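Local coordinates for protein chinitase A (Streptomyces coelicolor, PDB 3EBV) that probably hydrolyses internal glycosidic bonds of chitin, the chain here being the family 18 catalytic domain of a longer, probably secreted enzyme, at residues A[246-251]-A[263-268]. Residues are numbered along the deposited sequence; the frame is centred on the assembly and turned at random. Where two conformers were deposited one is given.
Sequences CLTKAT and PDLRGA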
loop_
_atom_site.group_PDB
_atom_site.type_symbol
_atom_site.label_atom_id
_atom_site.label_comp_id
_atom_site.label_asym_id
_atom_site.label_seq_id
_atom_site.Cartn_x
_atom_site.Cartn_y
_atom_site.Cartn_z
ATOM N N CYS A 246 -3.331 20.146 -1.440
ATOM C CA CYS A 246 -2.650 20.758 -2.578
ATOM C C CYS A 246 -3.024 20.054 -3.878
ATOM O O CYS A 246 -3.391 20.686 -4.912
ATOM C CB CYS A 246 -1.145 20.739 -2.301
ATOM S SG CYS A 246 -0.107 21.346 -3.678
ATOM N N LEU A 247 -2.989 18.725 -3.850
ATOM C CA LEU A 247 -3.277 17.938 -5.056
ATOM C C LEU A 247 -4.762 18.000 -5.413
ATOM O O LEU A 247 -5.082 18.062 -6.594
ATOM C CB LEU A 247 -2.879 16.466 -4.822
ATOM C CG LEU A 247 -1.344 16.289 -4.760
ATOM C CD1 LEU A 247 -0.987 14.891 -4.117
ATOM C CD2 LEU A 247 -0.699 16.383 -6.123
ATOM N N THR A 248 -5.652 17.954 -4.410
ATOM C CA THR A 248 -7.104 17.830 -4.722
ATOM C C THR A 248 -7.796 19.170 -4.984
ATOM O O THR A 248 -8.775 19.198 -5.732
ATOM C CB THR A 248 -7.877 17.097 -3.593
ATOM O OG1 THR A 248 -7.777 17.809 -2.362
ATOM C CG2 THR A 248 -7.348 15.637 -3.431
ATOM N N LYS A 249 -7.314 20.227 -4.336
ATOM C CA LYS A 249 -8.073 21.484 -4.391
ATOM C C LYS A 249 -7.220 22.738 -4.456
ATOM O O LYS A 249 -7.757 23.862 -4.346
ATOM C CB LYS A 249 -9.095 21.542 -3.248
ATOM C CG LYS A 249 -8.491 21.571 -1.847
ATOM C CD LYS A 249 -9.623 21.442 -0.788
ATOM C CE LYS A 249 -9.091 21.353 0.625
ATOM N NZ LYS A 249 -10.149 21.512 1.712
ATOM N N ALA A 250 -5.922 22.567 -4.704
ATOM C CA ALA A 250 -5.016 23.703 -4.894
ATOM C C ALA A 250 -4.945 24.610 -3.678
ATOM O O ALA A 250 -4.855 25.845 -3.777
ATOM C CB ALA A 250 -5.362 24.513 -6.182
ATOM N N THR A 251 -4.989 24.033 -2.498
ATOM C CA THR A 251 -4.726 24.798 -1.296
ATOM C C THR A 251 -3.621 24.138 -0.476
ATOM O O THR A 251 -3.395 22.927 -0.637
ATOM C CB THR A 251 -5.973 24.954 -0.419
ATOM O OG1 THR A 251 -6.393 23.666 0.082
ATOM C CG2 THR A 251 -7.121 25.561 -1.230
ATOM N N PRO A 263 -9.301 16.065 -7.823
ATOM C CA PRO A 263 -10.209 15.866 -6.692
ATOM C C PRO A 263 -10.480 14.402 -6.346
ATOM O O PRO A 263 -10.826 14.127 -5.179
ATOM C CB PRO A 263 -11.517 16.564 -7.115
ATOM C CG PRO A 263 -11.260 17.143 -8.435
ATOM C CD PRO A 263 -9.851 16.963 -8.870
ATOM N N ASP A 264 -10.322 13.494 -7.312
ATOM C CA ASP A 264 -10.580 12.051 -7.041
ATOM C C ASP A 264 -9.352 11.295 -6.540
ATOM O O ASP A 264 -9.347 10.063 -6.518
ATOM C CB ASP A 264 -11.165 11.340 -8.264
ATOM C CG ASP A 264 -12.574 11.807 -8.585
ATOM O OD1 ASP A 264 -13.246 12.401 -7.703
ATOM O OD2 ASP A 264 -12.990 11.591 -9.741
ATOM N N LEU A 265 -8.326 12.033 -6.127
ATOM C CA LEU A 265 -7.123 11.403 -5.510
ATOM C C LEU A 265 -7.583 10.380 -4.470
ATOM O O LEU A 265 -8.440 10.699 -3.622
ATOM C CB LEU A 265 -6.263 12.481 -4.833
ATOM C CG LEU A 265 -4.904 11.966 -4.410
ATOM C CD1 LEU A 265 -3.981 11.764 -5.607
ATOM C CD2 LEU A 265 -4.292 12.940 -3.434
ATOM N N ARG A 266 -7.002 9.174 -4.503
ATOM C CA ARG A 266 -7.581 8.113 -3.647
ATOM C C ARG A 266 -7.519 8.456 -2.161
ATOM O O ARG A 266 -8.498 8.340 -1.428
ATOM C CB ARG A 266 -6.876 6.774 -3.881
ATOM C CG ARG A 266 -7.425 5.625 -2.991
ATOM C CD ARG A 266 -8.849 5.281 -3.337
ATOM N NE ARG A 266 -8.825 4.616 -4.621
ATOM C CZ ARG A 266 -9.766 3.791 -5.051
ATOM N NH1 ARG A 266 -10.850 3.574 -4.319
ATOM N NH2 ARG A 266 -9.621 3.225 -6.246
ATOM N N GLY A 267 -6.333 8.835 -1.679
ATOM C CA GLY A 267 -6.152 9.044 -0.241
ATOM C C GLY A 267 -4.731 8.802 0.201
ATOM O O GLY A 267 -3.771 9.249 -0.449
ATOM N N ALA A 268 -4.609 8.052 1.306
ATOM C CA ALA A 268 -3.316 7.914 1.975
ATOM C C ALA A 268 -3.138 6.506 2.464
ATOM O O ALA A 268 -4.071 5.697 2.449
ATOM C CB ALA A 268 -3.174 8.932 3.145
#
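Leu265 lies against two consecutive residues of the last helical turn, Leu247 and Thr248, and the three form a small apolar junction between the end of a barrel helix and the segment leading into the next strand. Branch CD2 of Leu265 faces Leu247, meeting Leu247 CD1 at 3.9 Å and resting near Leu247 CB, the two leucines passing each other at a slant. The CB of Leu265 points toward the helix, and a chi1 of -169°, which sets CG opposite the backbone N, brings CD2 against Leu247. The closest approach belongs to the threonine, whose methyl CG2 comes within 3.6 Å of Leu265 CB, the two side chains lying roughly at right angles. Thr248 thereby divides its labour: CG2 faces the leucine, while OG1, at chi1 61°, hydrogen-bonds to Leu244 O one turn back in its own helix.

Pro263 adds a second kind of contact, made largely with the backbone. Its CA lies 3.8 Å from Thr248 O, and the ring atoms CB and CD each stand about 4.0 Å from that same Thr248 O, a van der Waals approach at the exposed margin of the interface. The nearest CA atoms across the contact are also those of Thr248 and Pro263, 4.2 Å apart.

The connection from 252 to 262 contains neither helix nor strand, yet it is fastened to the helix by the Cys246–Cys253 disulfide and by a backbone hydrogen bond between Leu247 and Tyr262. Leu210 of helix 199-210 touches both leucines, extending the apolar cluster to the preceding barrel helix. Following Arg266, strand 267-271 runs parallel between strands 219-224 and 6-12, closing the TIM barrel as the final step of the beta-alpha-beta crossover through helix 237-249.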